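Local coordinates for Pex protein (Anabaena sp. PCC 7120, PDB 2DQL) that is associated with the cyanobacterial circadian clock and, as a PadR-like winged-helix protein, probably binds DNA to regulate transcription, at residues E21-Y26 with Y60-F65; L28-L31 with E35-G38; G74-K77 with G83-R86. One frame throughout, in Å; residues are numbered along the deposited sequence.

Contact 1 (E21-Y26 with Y60-F65); sequences EVAICY and YSAIKF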
loop_
_atom_site.group_PDB
_atom_site.type_symbol
_atom_site.label_atom_id
_atom_site.label_comp_id
_atom_site.label_asym_id
_atom_site.label_seq_id
_atom_site.Cartn_x
_atom_site.Cartn_y
_atom_site.Cartn_z
ATOM N N GLU A 21 8.265 6.836 -4.214
ATOM C CA GLU A 21 9.623 6.412 -4.517
ATOM C C GLU A 21 9.700 5.515 -5.745
ATOM O O GLU A 21 10.578 5.687 -6.593
ATOM C CB GLU A 21 10.238 5.700 -3.306
ATOM C CG GLU A 21 10.384 6.591 -2.077
ATOM C CD GLU A 21 9.174 6.562 -1.150
ATOM O OE1 GLU A 21 8.030 6.393 -1.625
ATOM O OE2 GLU A 21 9.375 6.728 0.071
ATOM N N VAL A 22 8.779 4.563 -5.845
ATOM C CA VAL A 22 8.757 3.644 -6.974
ATOM C C VAL A 22 8.267 4.350 -8.241
ATOM O O VAL A 22 8.820 4.157 -9.318
ATOM C CB VAL A 22 7.853 2.426 -6.684
ATOM C CG1 VAL A 22 7.807 1.506 -7.902
ATOM C CG2 VAL A 22 8.385 1.668 -5.464
ATOM N N ALA A 23 7.238 5.180 -8.108
ATOM C CA ALA A 23 6.698 5.903 -9.261
ATOM C C ALA A 23 7.754 6.800 -9.906
ATOM O O ALA A 23 7.796 6.937 -11.129
ATOM C CB ALA A 23 5.498 6.736 -8.837
ATOM N N ILE A 24 8.601 7.412 -9.083
ATOM C CA ILE A 24 9.652 8.282 -9.601
ATOM C C ILE A 24 10.578 7.484 -10.521
ATOM O O ILE A 24 10.927 7.940 -11.610
ATOM C CB ILE A 24 10.474 8.897 -8.449
ATOM C CG1 ILE A 24 9.631 9.941 -7.706
ATOM C CG2 ILE A 24 11.766 9.507 -8.984
ATOM C CD1 ILE A 24 10.279 10.433 -6.407
ATOM N N CYS A 25 10.966 6.289 -10.088
ATOM C CA CYS A 25 11.849 5.449 -10.890
ATOM C C CYS A 25 11.146 4.951 -12.153
ATOM O O CYS A 25 11.746 4.909 -13.229
ATOM C CB CYS A 25 12.347 4.267 -10.056
ATOM S SG CYS A 25 13.311 4.784 -8.626
ATOM N N TYR A 26 9.876 4.582 -12.022
ATOM C CA TYR A 26 9.100 4.119 -13.171
ATOM C C TYR A 26 8.986 5.241 -14.206
ATOM O O TYR A 26 9.193 5.026 -15.403
ATOM C CB TYR A 26 7.696 3.685 -12.736
ATOM C CG TYR A 26 6.701 3.657 -13.878
ATOM C CD1 TYR A 26 6.842 2.761 -14.935
ATOM C CD2 TYR A 26 5.662 4.588 -13.935
ATOM C CE1 TYR A 26 5.976 2.797 -16.029
ATOM C CE2 TYR A 26 4.798 4.636 -15.019
ATOM C CZ TYR A 26 4.961 3.742 -16.063
ATOM O OH TYR A 26 4.124 3.814 -17.148
ATOM N N TYR A 60 1.578 12.979 -9.774
ATOM C CA TYR A 60 1.992 14.375 -9.706
ATOM C C TYR A 60 2.842 14.633 -8.467
ATOM O O TYR A 60 3.622 15.625 -8.457
ATOM C CB TYR A 60 0.821 15.292 -10.065
ATOM C CG TYR A 60 0.440 15.257 -11.528
ATOM C CD1 TYR A 60 1.187 15.945 -12.477
ATOM C CD2 TYR A 60 -0.665 14.538 -11.961
ATOM C CE1 TYR A 60 0.844 15.915 -13.814
ATOM C CE2 TYR A 60 -1.014 14.502 -13.298
ATOM C CZ TYR A 60 -0.258 15.193 -14.220
ATOM O OH TYR A 60 -0.605 15.160 -15.550
ATOM N N SER A 61 2.856 13.768 -7.460
ATOM C CA SER A 61 3.773 13.946 -6.341
ATOM C C SER A 61 5.158 13.637 -6.913
ATOM O O SER A 61 6.147 14.281 -6.568
ATOM C CB SER A 61 3.459 12.971 -5.199
ATOM O OG SER A 61 2.235 13.295 -4.564
ATOM N N ALA A 62 5.211 12.649 -7.804
ATOM C CA ALA A 62 6.459 12.243 -8.442
ATOM C C ALA A 62 6.946 13.317 -9.412
ATOM O O ALA A 62 8.133 13.631 -9.451
ATOM C CB ALA A 62 6.262 10.932 -9.179
ATOM N N ILE A 63 6.022 13.867 -10.194
ATOM C CA ILE A 63 6.382 14.919 -11.146
ATOM C C ILE A 63 6.924 16.125 -10.386
ATOM O O ILE A 63 7.899 16.747 -10.807
ATOM C CB ILE A 63 5.171 15.345 -12.005
ATOM C CG1 ILE A 63 4.787 14.223 -12.970
ATOM C CG2 ILE A 63 5.503 16.605 -12.790
ATOM C CD1 ILE A 63 5.845 13.900 -14.010
ATOM N N LYS A 64 6.293 16.457 -9.265
ATOM C CA LYS A 64 6.753 17.578 -8.459
ATOM C C LYS A 64 8.196 17.328 -8.031
ATOM O O LYS A 64 9.054 18.197 -8.168
ATOM C CB LYS A 64 5.869 17.749 -7.223
ATOM C CG LYS A 64 6.355 18.822 -6.273
ATOM C CD LYS A 64 5.357 19.021 -5.146
ATOM C CE LYS A 64 5.626 20.291 -4.364
ATOM N NZ LYS A 64 7.038 20.488 -3.993
ATOM N N PHE A 65 8.461 16.133 -7.513
ATOM C CA PHE A 65 9.810 15.788 -7.083
ATOM C C PHE A 65 10.801 15.959 -8.232
ATOM O O PHE A 65 11.838 16.604 -8.078
ATOM C CB PHE A 65 9.873 14.336 -6.607
ATOM C CG PHE A 65 11.260 13.873 -6.285
ATOM C CD1 PHE A 65 11.817 14.121 -5.035
ATOM C CD2 PHE A 65 12.029 13.221 -7.247
ATOM C CE1 PHE A 65 13.123 13.726 -4.747
ATOM C CE2 PHE A 65 13.333 12.824 -6.972
ATOM C CZ PHE A 65 13.882 13.078 -5.716
#
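The CD1 methyl of I24 lies over one face of the F65 ring, while CG1 of I24 meets the methyl of A62. CD1 makes a CH-pi contact, 3.8 Å from the ring centroid and 30° off the ring normal. The closest ring atom is CD2 of F65, 3.4 Å from CD1 of I24. CG2 of I24 stands farther back, near the CD2-CE2 side of the same ring. The two side chains cross at about a right angle. CG of F65 is anti to the backbone N (chi1 174°), which carries the ring out from its own helix and across the end of I24. One turn earlier, CB of A62 is 3.8 Å from CG1 of I24. A23 adds a looser methyl-to-methyl contact, with its CB 4.3 Å from CB of A62.

The segments belong to helices 20-31 and 56-68 of the PadR-like fold, a winged helix-turn-helix. Helix 56-68 follows helix 38-48 in the chain and is probably the recognition helix, as in relatives. The axes of the two segments approach to 8.8 Å and cross at -67°. The small residues A23 and A62 face each other here, and the CA atoms of I24 and A62 are 5.2 Å apart. An alanine in place of I24 would probably open a gap over the F65 ring and leave that ring freer to shift.

All four touching residues are buried. I6 of the second subunit also packs on F65 and C25, and F9 of that subunit packs on V22, placing this part of the core beside the dimer contact.

Contact 2 (L28-L31 with E35-G38); sequences LYVL and ESYG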
loop_
_atom_site.group_PDB
_atom_site.type_symbol
_atom_site.label_atom_id
_atom_site.label_comp_id
_atom_site.label_asym_id
_atom_site.label_seq_id
_atom_site.Cartn_x
_atom_site.Cartn_y
_atom_site.Cartn_z
ATOM N N LEU A 28 10.955 7.810 -14.719
ATOM C CA LEU A 28 12.235 8.039 -15.392
ATOM C C LEU A 28 12.525 6.920 -16.385
ATOM O O LEU A 28 13.085 7.162 -17.455
ATOM C CB LEU A 28 13.367 8.157 -14.376
ATOM C CG LEU A 28 13.344 9.463 -13.581
ATOM C CD1 LEU A 28 14.398 9.417 -12.488
ATOM C CD2 LEU A 28 13.593 10.633 -14.523
ATOM N N TYR A 29 12.154 5.692 -16.026
ATOM C CA TYR A 29 12.334 4.548 -16.914
ATOM C C TYR A 29 11.621 4.816 -18.247
ATOM O O TYR A 29 12.178 4.582 -19.328
ATOM C CB TYR A 29 11.750 3.294 -16.257
ATOM C CG TYR A 29 11.506 2.147 -17.215
ATOM C CD1 TYR A 29 12.563 1.396 -17.719
ATOM C CD2 TYR A 29 10.213 1.825 -17.622
ATOM C CE1 TYR A 29 12.338 0.346 -18.612
ATOM C CE2 TYR A 29 9.976 0.780 -18.512
ATOM C CZ TYR A 29 11.044 0.048 -19.001
ATOM O OH TYR A 29 10.811 -0.984 -19.885
ATOM N N VAL A 30 10.388 5.310 -18.169
ATOM C CA VAL A 30 9.621 5.603 -19.377
ATOM C C VAL A 30 10.190 6.797 -20.137
ATOM O O VAL A 30 10.353 6.733 -21.353
ATOM C CB VAL A 30 8.137 5.910 -19.062
ATOM C CG1 VAL A 30 7.409 6.350 -20.339
ATOM C CG2 VAL A 30 7.455 4.678 -18.478
ATOM N N LEU A 31 10.485 7.882 -19.421
ATOM C CA LEU A 31 11.007 9.088 -20.066
ATOM C C LEU A 31 12.339 8.869 -20.779
ATOM O O LEU A 31 12.654 9.569 -21.749
ATOM C CB LEU A 31 11.119 10.229 -19.044
ATOM C CG LEU A 31 9.776 10.722 -18.483
ATOM C CD1 LEU A 31 10.000 11.963 -17.615
ATOM C CD2 LEU A 31 8.814 11.059 -19.624
ATOM N N GLU A 35 9.924 11.242 -24.711
ATOM C CA GLU A 35 8.984 12.119 -24.029
ATOM C C GLU A 35 7.634 11.469 -23.816
ATOM O O GLU A 35 7.168 10.678 -24.637
ATOM C CB GLU A 35 8.798 13.424 -24.812
ATOM C CG GLU A 35 8.247 13.235 -26.214
ATOM C CD GLU A 35 7.852 14.546 -26.864
ATOM O OE1 GLU A 35 8.393 15.596 -26.459
ATOM O OE2 GLU A 35 7.011 14.525 -27.788
ATOM N N SER A 36 7.005 11.806 -22.699
ATOM C CA SER A 36 5.701 11.250 -22.393
ATOM C C SER A 36 4.869 12.301 -21.687
ATOM O O SER A 36 5.293 13.447 -21.536
ATOM C CB SER A 36 5.845 10.003 -21.514
ATOM O OG SER A 36 4.611 9.309 -21.423
ATOM N N TYR A 37 3.684 11.901 -21.248
ATOM C CA TYR A 37 2.782 12.811 -20.567
ATOM C C TYR A 37 2.005 12.060 -19.493
ATOM O O TYR A 37 1.938 10.836 -19.518
ATOM C CB TYR A 37 1.838 13.475 -21.582
ATOM C CG TYR A 37 1.091 12.532 -22.504
ATOM C CD1 TYR A 37 -0.275 12.286 -22.326
ATOM C CD2 TYR A 37 1.734 11.916 -23.577
ATOM C CE1 TYR A 37 -0.978 11.452 -23.201
ATOM C CE2 TYR A 37 1.039 11.083 -24.454
ATOM C CZ TYR A 37 -0.315 10.857 -24.261
ATOM O OH TYR A 37 -1.004 10.045 -25.140
ATOM N N GLY A 38 1.428 12.805 -18.555
ATOM C CA GLY A 38 0.698 12.209 -17.445
ATOM C C GLY A 38 -0.249 11.055 -17.722
ATOM O O GLY A 38 -0.084 9.957 -17.182
#
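The last turn of helix 20-31 faces the extended backbone of E35 and S36, and the CA atoms of L31 and E35 are 5.4 Å apart. The chain turns back between them through three residues without regular structure. L31 makes the closest side-chain approach. Its CD2 methyl reaches the backbone N of S36 at 3.6 Å and CB of S36 at 3.7 Å. CG of L31 is anti to the carbonyl carbon (chi1 -66°). Its chi2 (-173°) sends CD1 on in the extended direction and turns CD2, the other branch, to S36. V30 approaches the same CB of S36 with its CG1 methyl, at 4.1 Å. The small serine thus meets two branched side chains through its carbon.

This is the connection between the first helix of the winged helix-turn-helix core and helix 38-48. Y37 occupies the N-cap position of that second helix. OG of S36 is anti to its own backbone N (chi1 -169°) and hydrogen-bonds to OE1 of E40, so the polar end of this buried serine is satisfied by the helix that follows. The backbone of S36 also bonds to that of Y89 in strand 86-91, while L41 touches both V30 and S36. The side chain of E35 leads off to the wing, where OE1 is hydrogen-bonded to OH of Y75 and NE2 of Q90.

Contact 3 (G74-K77 with G83-R86); sequences GYWK and GRPR. With PO4 (phosphate ion), chain C.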
loop_
_atom_site.group_PDB
_atom_site.type_symbol
_atom_site.label_atom_id
_atom_site.label_comp_id
_atom_site.label_asym_id
_atom_site.label_seq_id
_atom_site.Cartn_x
_atom_site.Cartn_y
_atom_site.Cartn_z
ATOM N N GLY A 74 9.462 20.251 -18.608
ATOM C CA GLY A 74 8.124 20.144 -19.142
ATOM C C GLY A 74 7.895 21.240 -20.159
ATOM O O GLY A 74 8.524 22.293 -20.081
ATOM N N TYR A 75 7.017 20.987 -21.122
ATOM C CA TYR A 75 6.696 21.979 -22.139
ATOM C C TYR A 75 5.328 21.662 -22.733
ATOM O O TYR A 75 4.834 20.542 -22.606
ATOM C CB TYR A 75 7.776 22.003 -23.232
ATOM C CG TYR A 75 7.661 20.912 -24.272
ATOM C CD1 TYR A 75 6.915 21.108 -25.433
ATOM C CD2 TYR A 75 8.295 19.685 -24.097
ATOM C CE1 TYR A 75 6.802 20.112 -26.396
ATOM C CE2 TYR A 75 8.189 18.677 -25.055
ATOM C CZ TYR A 75 7.441 18.899 -26.201
ATOM O OH TYR A 75 7.322 17.914 -27.151
ATOM N N TRP A 76 4.710 22.655 -23.367
ATOM C CA TRP A 76 3.396 22.471 -23.970
ATOM C C TRP A 76 3.480 22.066 -25.428
ATOM O O TRP A 76 4.201 22.685 -26.212
ATOM C CB TRP A 76 2.573 23.755 -23.863
ATOM C CG TRP A 76 2.126 24.057 -22.485
ATOM C CD1 TRP A 76 2.635 25.004 -21.645
ATOM C CD2 TRP A 76 1.080 23.398 -21.767
ATOM N NE1 TRP A 76 1.969 24.975 -20.444
ATOM C CE2 TRP A 76 1.011 23.998 -20.491
ATOM C CE3 TRP A 76 0.196 22.354 -22.076
ATOM C CZ2 TRP A 76 0.084 23.593 -19.521
ATOM C CZ3 TRP A 76 -0.725 21.950 -21.114
ATOM C CH2 TRP A 76 -0.771 22.569 -19.850
ATOM N N LYS A 77 2.724 21.037 -25.791
ATOM C CA LYS A 77 2.718 20.552 -27.161
ATOM C C LYS A 77 1.327 20.657 -27.775
ATOM O O LYS A 77 0.336 20.264 -27.161
ATOM C CB LYS A 77 3.192 19.098 -27.193
ATOM C CG LYS A 77 3.296 18.506 -28.584
ATOM C CD LYS A 77 3.827 17.082 -28.526
ATOM C CE LYS A 77 4.041 16.515 -29.922
ATOM N NZ LYS A 77 4.517 15.102 -29.874
ATOM N N GLY A 83 -7.944 20.782 -29.788
ATOM C CA GLY A 83 -7.769 22.134 -29.293
ATOM C C GLY A 83 -6.900 22.255 -28.053
ATOM O O GLY A 83 -6.050 23.139 -27.983
ATOM N N ARG A 84 -7.104 21.376 -27.077
ATOM C CA ARG A 84 -6.331 21.428 -25.836
ATOM C C ARG A 84 -4.895 20.964 -26.022
ATOM O O ARG A 84 -4.651 19.876 -26.543
ATOM C CB ARG A 84 -6.987 20.563 -24.753
ATOM C CG ARG A 84 -6.299 20.622 -23.379
ATOM C CD ARG A 84 -6.849 19.534 -22.461
ATOM N NE ARG A 84 -6.400 19.601 -21.064
ATOM C CZ ARG A 84 -5.142 19.456 -20.645
ATOM N NH1 ARG A 84 -4.156 19.241 -21.505
ATOM N NH2 ARG A 84 -4.873 19.493 -19.343
ATOM N N PRO A 85 -3.921 21.792 -25.605
ATOM C CA PRO A 85 -2.522 21.394 -25.750
ATOM C C PRO A 85 -2.225 20.286 -24.745
ATOM O O PRO A 85 -3.012 20.038 -23.827
ATOM C CB PRO A 85 -1.761 22.683 -25.452
ATOM C CG PRO A 85 -2.644 23.366 -24.465
ATOM C CD PRO A 85 -4.027 23.152 -25.048
ATOM N N ARG A 86 -1.091 19.624 -24.922
ATOM C CA ARG A 86 -0.691 18.530 -24.051
ATOM C C ARG A 86 0.622 18.859 -23.343
ATOM O O ARG A 86 1.568 19.328 -23.966
ATOM C CB ARG A 86 -0.549 17.259 -24.897
ATOM C CG ARG A 86 0.021 16.051 -24.189
ATOM C CD ARG A 86 -0.026 14.837 -25.111
ATOM N NE ARG A 86 -1.367 14.266 -25.182
ATOM C CZ ARG A 86 -1.738 13.331 -26.052
ATOM N NH1 ARG A 86 -0.869 12.863 -26.940
ATOM N NH2 ARG A 86 -2.976 12.854 -26.025
HETATM P P PO4 C . -3.752 14.865 -22.014
HETATM O O1 PO4 C . -3.942 13.407 -21.815
HETATM O O2 PO4 C . -3.509 15.130 -23.454
HETATM O O3 PO4 C . -4.962 15.606 -21.587
HETATM O O4 PO4 C . -2.584 15.342 -21.219
#
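This contact lies in the outer part of the beta-hairpin that forms the wing of the winged-helix fold. K77 and R86 are an antiparallel hydrogen-bonded pair, with CA atoms 5.0 Å apart. N of R86 donates to O of K77 at 2.7 Å, almost straight at 171° and in the carbonyl plane. The return bond, from N of K77 to O of R86, is 2.8 Å long, and its donor is tilted from the carbonyl plane.

W76 lies against P85 and the start of strand 86-91 through the six-membered part of its indole. CG of W76 is anti to the carbonyl carbon, and the indole is turned toward P85 and the backbone of R86. CE3 of W76 is 3.8 Å from CG of P85 and also meets the carbonyl group of R86. NH1 of R84 comes near the edge of the indole, and makes a weak hydrogen bond to O of P85.

R86 holds a phosphate ion, probably from the crystallisation liquor. NE of R86 donates to O2 of the phosphate at 2.9 Å and 173°, in the plane of the guanidinium. The bend at chi3 (-78°) turns the group to the ion. R84 presents a guanidinium face instead, with NH1 3.7 Å from O3 of the phosphate. R82 also bonds the ion. Such a basic site is consistent with binding a DNA backbone phosphate.

The hairpin of strands 72-77 and 86-91 stands out from the helical core. On its side facing the helices Y37 makes a cation-pi contact with R86, and OG1 of T39, from the start of helix 38-48, bonds the phosphate.

How the contacts relate
From the N terminus, helix 20-31 enters first contact 1 and then, at its C-terminal end, contact 2. Contact 2 closes a short loop leading into helix 38-48. It is nested inside the much longer loop that contact 1 closes when helix 56-68 returns to helix 20-31. The two also touch, where OH of Y60 packs on CA of G38. The chain then passes into strand 72-77, and contact 3 closes the wing hairpin in series after both. Contacts 1 and 3 do not touch, their centres being about 21 Å apart. Contact 2 bridges core and wing, since its segment 35-38 meets the hairpin of contact 3.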